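Local coordinates for protein aromatic amino acid beta-eliminating lyase/threonine aldolase (Exiguobacterium sibiricum, PDB 3LWS) that belongs to the beta-eliminating lyase family of pyridoxal-phosphate enzymes and carries the aminotransferase-like fold of that clan, at residues H98-E103 against I113-V118; T160-C165 against A194-S199; Q271-A274 against H279-P282. One frame throughout, in Å; residues are numbered along the deposited sequence.

Contact 1: H98-E103 against I113-V118; sequences HLEIHE and IETILV
Glu100 reaches from the short helix 98-101 to Thr115 and Leu117 on strand 114-117, an outermost strand of the mixed seven-stranded sheet that forms the core of the large domain in this fold. The helix lies in the beta-alpha-beta crossover that links strand 90-93 to its parallel neighbour 114-117, so the contact ties the crossover back to the strand it leads into. The CB of Glu100 points at the strand. From there the chain runs with CG anti to the backbone N (chi1 -169°) and then bends at chi2 (68°), a shape that brings the carboxylate down on the strand between the two methyls of Leu117 and the hydroxyl of Thr115. Glu100 CG passes Leu117 CD2 at 4.0 Å, and Glu100 CD lies closer to the same methyl, 3.6 Å from Leu117 CD2. At the tip the two oxygens take different polar partners. Glu100 OE1 stands 3.2 Å from Thr115 OG1, a possible hydrogen bond, left open because the Thr115 proton could go to another acceptor instead; the stronger partner of OE1 is the hydroxyl of Tyr93, on the adjoining strand. Glu100 OE2 sits against the methyls of Leu117, 3.7 Å from Leu117 CD1, and forms a salt bridge with Lys108 of helix 106-110. The salt bridge and the hydroxyl of Tyr93 would probably favour the ionised form of the carboxylate even though it lies against aliphatic carbon. Strand 90-93 backs the other partners, Thr115 packing on Val91 and Tyr93, and Leu117 on Tyr93. A water completes the cross-link: it donates to Glu100 OE2 at 2.8 Å and is hydrogen-bonded, also at 2.8 Å, to Thr115 OG1.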
loop_
_atom_site.group_PDB
_atom_site.type_symbol
_atom_site.label_atom_id
_atom_site.label_comp_id
_atom_site.label_asym_id
_atom_site.label_seq_id
_atom_site.Cartn_x
_atom_site.Cartn_y
_atom_site.Cartn_z
ATOM N N HIS A 98 10.381 16.269 1.475
ATOM C CA HIS A 98 9.425 15.316 2.081
ATOM C C HIS A 98 10.115 14.195 2.844
ATOM O O HIS A 98 9.677 13.813 3.956
ATOM C CB HIS A 98 8.503 14.737 0.997
ATOM C CG HIS A 98 7.216 14.157 1.516
ATOM N ND1 HIS A 98 7.105 12.858 1.961
ATOM C CD2 HIS A 98 5.989 14.707 1.650
ATOM C CE1 HIS A 98 5.865 12.637 2.358
ATOM N NE2 HIS A 98 5.161 13.734 2.147
ATOM N N LEU A 99 11.201 13.676 2.260
ATOM C CA LEU A 99 11.950 12.575 2.881
ATOM C C LEU A 99 12.604 12.973 4.222
ATOM O O LEU A 99 12.816 12.136 5.063
ATOM C CB LEU A 99 13.034 12.007 1.939
ATOM C CG LEU A 99 12.487 11.303 0.681
ATOM C CD1 LEU A 99 12.439 12.258 -0.484
ATOM C CD2 LEU A 99 13.273 10.065 0.278
ATOM N N GLU A 100 12.909 14.250 4.376
ATOM C CA GLU A 100 13.563 14.796 5.547
ATOM C C GLU A 100 12.598 15.067 6.681
ATOM O O GLU A 100 12.926 14.815 7.852
ATOM C CB GLU A 100 14.266 16.117 5.188
ATOM C CG GLU A 100 15.212 16.629 6.291
ATOM C CD GLU A 100 16.433 15.746 6.476
ATOM O OE1 GLU A 100 16.631 14.775 5.690
ATOM O OE2 GLU A 100 17.218 16.046 7.397
ATOM N N ILE A 101 11.414 15.584 6.342
ATOM C CA ILE A 101 10.479 16.074 7.380
ATOM C C ILE A 101 9.126 15.351 7.474
ATOM O O ILE A 101 8.428 15.515 8.444
ATOM C CB ILE A 101 10.219 17.593 7.236
ATOM C CG1 ILE A 101 9.495 17.885 5.904
ATOM C CG2 ILE A 101 11.563 18.386 7.365
ATOM C CD1 ILE A 101 9.167 19.347 5.608
ATOM N N HIS A 102 8.737 14.546 6.506
ATOM C CA HIS A 102 7.376 14.004 6.565
ATOM C C HIS A 102 7.324 12.452 6.538
ATOM O O HIS A 102 6.253 11.892 6.394
ATOM C CB HIS A 102 6.542 14.589 5.424
ATOM C CG HIS A 102 6.195 16.032 5.582
ATOM N ND1 HIS A 102 5.460 16.503 6.647
ATOM C CD2 HIS A 102 6.439 17.103 4.790
ATOM C CE1 HIS A 102 5.275 17.803 6.511
ATOM N NE2 HIS A 102 5.862 18.195 5.398
ATOM N N GLU A 103 8.448 11.754 6.698
ATOM C CA GLU A 103 8.451 10.272 6.539
ATOM C C GLU A 103 8.996 9.507 7.765
ATOM O O GLU A 103 9.355 8.315 7.692
ATOM C CB GLU A 103 9.183 9.890 5.249
ATOM C CG GLU A 103 8.508 10.409 3.978
ATOM C CD GLU A 103 9.304 10.166 2.713
ATOM O OE1 GLU A 103 10.192 9.295 2.712
ATOM O OE2 GLU A 103 9.066 10.886 1.737
ATOM N N ILE A 113 22.023 5.766 4.540
ATOM C CA ILE A 113 22.129 6.922 3.680
ATOM C C ILE A 113 22.076 8.236 4.487
ATOM O O ILE A 113 21.295 8.391 5.458
ATOM C CB ILE A 113 21.095 6.887 2.527
ATOM C CG1 ILE A 113 21.370 5.709 1.579
ATOM C CG2 ILE A 113 21.125 8.209 1.754
ATOM C CD1 ILE A 113 20.349 5.495 0.516
ATOM N N GLU A 114 22.967 9.152 4.113
ATOM C CA GLU A 114 23.078 10.453 4.788
ATOM C C GLU A 114 22.647 11.525 3.815
ATOM O O GLU A 114 22.731 11.338 2.619
ATOM C CB GLU A 114 24.519 10.690 5.266
ATOM C CG GLU A 114 24.916 9.677 6.341
ATOM C CD GLU A 114 26.332 9.865 6.906
ATOM O OE1 GLU A 114 27.186 10.551 6.276
ATOM O OE2 GLU A 114 26.575 9.314 8.014
ATOM N N THR A 115 22.165 12.640 4.356
ATOM C CA THR A 115 21.614 13.698 3.544
ATOM C C THR A 115 22.311 15.036 3.829
ATOM O O THR A 115 22.561 15.367 4.986
ATOM C CB THR A 115 20.072 13.770 3.749
ATOM O OG1 THR A 115 19.769 14.235 5.062
ATOM C CG2 THR A 115 19.439 12.390 3.621
ATOM N N ILE A 116 22.681 15.748 2.776
ATOM C CA ILE A 116 23.164 17.126 2.873
ATOM C C ILE A 116 21.992 17.993 2.517
ATOM O O ILE A 116 21.408 17.805 1.439
ATOM C CB ILE A 116 24.296 17.430 1.877
ATOM C CG1 ILE A 116 25.554 16.624 2.223
ATOM C CG2 ILE A 116 24.582 18.961 1.802
ATOM C CD1 ILE A 116 26.610 16.643 1.138
ATOM N N LEU A 117 21.635 18.928 3.398
ATOM C CA LEU A 117 20.497 19.809 3.155
ATOM C C LEU A 117 21.023 21.041 2.433
ATOM O O LEU A 117 21.935 21.673 2.902
ATOM C CB LEU A 117 19.777 20.134 4.463
ATOM C CG LEU A 117 19.380 18.904 5.315
ATOM C CD1 LEU A 117 18.637 19.333 6.648
ATOM C CD2 LEU A 117 18.549 17.912 4.537
ATOM N N VAL A 118 20.493 21.331 1.247
ATOM C CA VAL A 118 21.121 22.305 0.363
ATOM C C VAL A 118 20.394 23.637 0.495
ATOM O O VAL A 118 19.194 23.698 0.300
ATOM C CB VAL A 118 21.080 21.870 -1.123
ATOM C CG1 VAL A 118 22.085 22.671 -1.919
ATOM C CG2 VAL A 118 21.341 20.396 -1.274
HETATM O O HOH W 1 20.003 16.114 7.118
#

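Contact 2: T160-C165 against A194-S199; sequences TISRYC and AGLFDS
The hydroxyl of Ser162 meets the backbone carbonyl of Leu196 in a short hydrogen bond, with OG donating to Leu196 O across 2.5 Å. This one polar link joins the middle of helix 155-167 to the connection between helix 190-194 and strand 199-203. OG comes in at 123° to the C=O bond and 16° off the carbonyl plane. It gets there because Ser162 places OG trans to its own N (chi1 -178°), which swings the hydroxyl outward from the helix wall. The carbon behind it follows closely, with Ser162 CB 3.3 Å from Leu196 O, while Leu196 CB stands 3.7 Å from Ser162 OG. The isobutyl end of Leu196 turns along the helix instead and rests on Phe155, Leu158 and Glu159, one to two turns before Ser162. The carbonyl itself is set by a type I beta turn from Ala194 to Phe197, closed by Phe197 N donating to Ala194 O at 3.2 Å. Beyond the turn, Asp198 bonds the backbone of Leu172, and Ser199 enters the sheet of the large domain, so the loop is also held just after Leu196. A neutral hydroxyl and a main-chain oxygen make the bond without charge, and its position follows from the turn that presents the carbonyl.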
loop_
_atom_site.group_PDB
_atom_site.type_symbol
_atom_site.label_atom_id
_atom_site.label_comp_id
_atom_site.label_asym_id
_atom_site.label_seq_id
_atom_site.Cartn_x
_atom_site.Cartn_y
_atom_site.Cartn_z
ATOM N N THR A 160 20.465 23.807 -16.960
ATOM C CA THR A 160 21.813 23.975 -16.465
ATOM C C THR A 160 22.162 22.992 -15.359
ATOM O O THR A 160 23.264 22.445 -15.349
ATOM C CB THR A 160 22.015 25.428 -15.979
ATOM O OG1 THR A 160 21.940 26.294 -17.113
ATOM C CG2 THR A 160 23.351 25.623 -15.264
ATOM N N ILE A 161 21.233 22.801 -14.419
ATOM C CA ILE A 161 21.413 21.839 -13.306
ATOM C C ILE A 161 21.509 20.400 -13.836
ATOM O O ILE A 161 22.317 19.636 -13.355
ATOM C CB ILE A 161 20.264 21.913 -12.243
ATOM C CG1 ILE A 161 20.346 23.239 -11.481
ATOM C CG2 ILE A 161 20.334 20.725 -11.235
ATOM C CD1 ILE A 161 19.188 23.467 -10.588
ATOM N N SER A 162 20.664 20.067 -14.819
ATOM C CA SER A 162 20.664 18.752 -15.469
ATOM C C SER A 162 21.990 18.437 -16.172
ATOM O O SER A 162 22.521 17.323 -16.047
ATOM C CB SER A 162 19.548 18.696 -16.508
ATOM O OG SER A 162 19.485 17.448 -17.128
ATOM N N ARG A 163 22.523 19.407 -16.906
ATOM C CA ARG A 163 23.840 19.244 -17.559
ATOM C C ARG A 163 24.975 19.159 -16.539
ATOM O O ARG A 163 25.881 18.361 -16.674
ATOM C CB ARG A 163 24.100 20.393 -18.524
ATOM C CG ARG A 163 25.433 20.284 -19.333
ATOM C CD ARG A 163 25.583 21.423 -20.365
ATOM N NE ARG A 163 24.429 21.452 -21.274
ATOM C CZ ARG A 163 23.311 22.170 -21.110
ATOM N NH1 ARG A 163 23.147 22.986 -20.068
ATOM N NH2 ARG A 163 22.335 22.073 -22.010
ATOM N N TYR A 164 24.916 19.989 -15.509
ATOM C CA TYR A 164 25.956 20.002 -14.510
ATOM C C TYR A 164 26.062 18.626 -13.874
ATOM O O TYR A 164 27.102 17.992 -13.927
ATOM C CB TYR A 164 25.698 21.101 -13.452
ATOM C CG TYR A 164 26.751 21.128 -12.380
ATOM C CD1 TYR A 164 27.982 21.754 -12.595
ATOM C CD2 TYR A 164 26.544 20.495 -11.178
ATOM C CE1 TYR A 164 28.939 21.769 -11.632
ATOM C CE2 TYR A 164 27.502 20.484 -10.219
ATOM C CZ TYR A 164 28.704 21.127 -10.445
ATOM O OH TYR A 164 29.662 21.106 -9.478
ATOM N N CYS A 165 24.954 18.169 -13.303
ATOM C CA CYS A 165 24.913 16.905 -12.559
ATOM C C CYS A 165 25.372 15.746 -13.423
ATOM O O CYS A 165 26.165 14.919 -12.984
ATOM C CB CYS A 165 23.502 16.627 -12.042
ATOM S SG CYS A 165 22.996 17.725 -10.728
ATOM N N ALA A 194 10.438 16.084 -17.374
ATOM C CA ALA A 194 10.985 14.785 -16.945
ATOM C C ALA A 194 12.272 14.356 -17.651
ATOM O O ALA A 194 13.087 13.646 -17.048
ATOM C CB ALA A 194 9.976 13.714 -17.086
ATOM N N GLY A 195 12.440 14.778 -18.907
ATOM C CA GLY A 195 13.627 14.461 -19.713
ATOM C C GLY A 195 14.959 14.969 -19.178
ATOM O O GLY A 195 16.002 14.441 -19.540
ATOM N N LEU A 196 14.921 15.974 -18.304
ATOM C CA LEU A 196 16.116 16.531 -17.677
ATOM C C LEU A 196 16.669 15.728 -16.481
ATOM O O LEU A 196 17.744 16.036 -15.961
ATOM C CB LEU A 196 15.823 17.964 -17.242
ATOM C CG LEU A 196 15.397 18.990 -18.299
ATOM C CD1 LEU A 196 15.353 20.393 -17.693
ATOM C CD2 LEU A 196 16.267 18.986 -19.518
ATOM N N PHE A 197 15.903 14.735 -16.041
ATOM C CA PHE A 197 16.180 13.958 -14.861
ATOM C C PHE A 197 16.433 12.489 -15.177
ATOM O O PHE A 197 15.957 11.943 -16.181
ATOM C CB PHE A 197 14.979 14.051 -13.912
ATOM C CG PHE A 197 14.756 15.427 -13.347
ATOM C CD1 PHE A 197 14.079 16.392 -14.079
ATOM C CD2 PHE A 197 15.260 15.766 -12.104
ATOM C CE1 PHE A 197 13.876 17.663 -13.555
ATOM C CE2 PHE A 197 15.060 17.033 -11.567
ATOM C CZ PHE A 197 14.383 17.988 -12.292
ATOM N N ASP A 198 17.162 11.837 -14.284
ATOM C CA ASP A 198 17.431 10.415 -14.408
ATOM C C ASP A 198 16.202 9.564 -14.019
ATOM O O ASP A 198 15.882 8.555 -14.671
ATOM C CB ASP A 198 18.678 10.074 -13.571
ATOM C CG ASP A 198 19.897 10.803 -14.076
ATOM O OD1 ASP A 198 20.349 10.411 -15.142
ATOM O OD2 ASP A 198 20.358 11.808 -13.489
ATOM N N SER A 199 15.484 10.011 -12.991
ATOM C CA SER A 199 14.328 9.320 -12.480
ATOM C C SER A 199 13.239 10.344 -12.044
ATOM O O SER A 199 13.536 11.502 -11.787
ATOM C CB SER A 199 14.747 8.392 -11.322
ATOM O OG SER A 199 15.534 9.081 -10.345
#

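Contact 3: Q271-A274 against H279-P282; sequences QFNA and HTTP
Asn273 of helix 258-273 grips Thr280 with both ends of its amide, and this is the tight part of the contact. Its OD1 accepts from Thr280 N at 2.8 Å with an angle of 159° at the hydrogen, although the donor sits well above the carbonyl plane, tilted by 32°. The other end turns to the hydroxyl: Asn273 ND2 donates to Thr280 OG1 at 3.0 Å. That hydroxyl in turn donates to Pro282 O, 2.8 Å away, around the cis peptide that precedes the proline. Having both amide atoms bonded to one residue fixes the flip of the Asn273 side chain. Just four residues separate the two segments in this helix-to-strand connection, and strand 278-281 is an outermost strand of the antiparallel sheet in the smaller domain. On the buried side Thr280 CG2 lies 3.9 Å from Phe272 CB, while the ring beyond runs off into the hydrophobic packing with Leu292, Leu352, Phe316 and Ile16. The solvent side is looser in kind rather than in distance. His279 approaches Asn273 OD1 only with its CA and CB, the latter at 3.3 Å, and its imidazole leads away to meet the ring of His293. A water bridges the two segments here, donating to Asn273 OD1 at 2.7 Å and to Thr280 O at 2.9 Å.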
loop_
_atom_site.group_PDB
_atom_site.type_symbol
_atom_site.label_atom_id
_atom_site.label_comp_id
_atom_site.label_asym_id
_atom_site.label_seq_id
_atom_site.Cartn_x
_atom_site.Cartn_y
_atom_site.Cartn_z
ATOM N N GLN A 271 -6.664 38.735 -4.885
ATOM C CA GLN A 271 -7.698 39.101 -3.919
ATOM C C GLN A 271 -7.166 39.128 -2.482
ATOM O O GLN A 271 -7.496 40.022 -1.711
ATOM C CB GLN A 271 -8.885 38.118 -3.989
ATOM C CG GLN A 271 -9.699 38.134 -5.299
ATOM C CD GLN A 271 -10.586 39.377 -5.452
ATOM O OE1 GLN A 271 -11.388 39.729 -4.567
ATOM N NE2 GLN A 271 -10.461 40.027 -6.594
ATOM N N PHE A 272 -6.337 38.139 -2.134
ATOM C CA PHE A 272 -5.814 37.985 -0.766
ATOM C C PHE A 272 -4.784 39.038 -0.442
ATOM O O PHE A 272 -4.782 39.612 0.660
ATOM C CB PHE A 272 -5.200 36.575 -0.556
ATOM C CG PHE A 272 -6.218 35.466 -0.377
ATOM C CD1 PHE A 272 -7.144 35.506 0.651
ATOM C CD2 PHE A 272 -6.221 34.344 -1.238
ATOM C CE1 PHE A 272 -8.092 34.472 0.820
ATOM C CE2 PHE A 272 -7.128 33.311 -1.058
ATOM C CZ PHE A 272 -8.074 33.377 -0.019
ATOM N N ASN A 273 -3.910 39.313 -1.406
ATOM C CA ASN A 273 -2.857 40.279 -1.209
ATOM C C ASN A 273 -3.402 41.696 -1.049
ATOM O O ASN A 273 -2.767 42.519 -0.398
ATOM C CB ASN A 273 -1.833 40.227 -2.330
ATOM C CG ASN A 273 -0.899 39.022 -2.218
ATOM O OD1 ASN A 273 -0.214 38.835 -1.226
ATOM N ND2 ASN A 273 -0.857 38.228 -3.267
ATOM N N ALA A 274 -4.570 41.961 -1.625
ATOM C CA ALA A 274 -5.273 43.249 -1.427
ATOM C C ALA A 274 -5.738 43.484 -0.008
ATOM O O ALA A 274 -5.982 44.623 0.364
ATOM C CB ALA A 274 -6.482 43.350 -2.353
ATOM N N HIS A 279 -0.947 38.391 3.188
ATOM C CA HIS A 279 -0.273 38.215 1.899
ATOM C C HIS A 279 -0.050 36.756 1.503
ATOM O O HIS A 279 -0.239 35.822 2.313
ATOM C CB HIS A 279 1.036 39.016 1.843
ATOM C CG HIS A 279 2.137 38.443 2.661
ATOM N ND1 HIS A 279 2.261 38.708 4.005
ATOM C CD2 HIS A 279 3.224 37.710 2.317
ATOM C CE1 HIS A 279 3.355 38.128 4.464
ATOM N NE2 HIS A 279 3.955 37.512 3.464
ATOM N N THR A 280 0.297 36.555 0.234
ATOM C CA THR A 280 0.652 35.219 -0.223
ATOM C C THR A 280 2.161 35.099 -0.417
ATOM O O THR A 280 2.873 36.095 -0.528
ATOM C CB THR A 280 -0.166 34.762 -1.474
ATOM O OG1 THR A 280 0.206 35.507 -2.632
ATOM C CG2 THR A 280 -1.694 34.908 -1.224
ATOM N N THR A 281 2.635 33.867 -0.371
ATOM C CA THR A 281 4.011 33.522 -0.658
ATOM C C THR A 281 3.856 32.307 -1.562
ATOM O O THR A 281 3.163 31.359 -1.189
ATOM C CB THR A 281 4.798 33.178 0.631
ATOM O OG1 THR A 281 4.280 31.958 1.180
ATOM C CG2 THR A 281 4.679 34.308 1.659
ATOM N N PRO A 282 4.343 32.381 -2.807
ATOM C CA PRO A 282 4.859 33.590 -3.454
ATOM C C PRO A 282 3.722 34.606 -3.646
ATOM O O PRO A 282 2.554 34.244 -3.555
ATOM C CB PRO A 282 5.370 33.068 -4.801
ATOM C CG PRO A 282 4.514 31.897 -5.111
ATOM C CD PRO A 282 4.181 31.273 -3.771
HETATM O O HOH W 2 2.517 38.821 -1.399
#

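How the contacts relate
Contacts 1 and 2 both belong to the large domain and both are surface contacts, contact 1 at an outermost strand of the mixed sheet and contact 2 between a helix packed on that sheet and the loop that leads into strand 199-203. Contact 3, partly buried, lies in the smaller domain, centre to centre about 30 Å from contact 1 and about 33 Å from contact 2. Their chemistry differs accordingly. A carboxylate, probably ionised, with several partners and a water serves contact 1, a single neutral hydroxyl serves contact 2, and contact 3 pairs a two-ended amide with apolar packing beneath it. None of the three touches another.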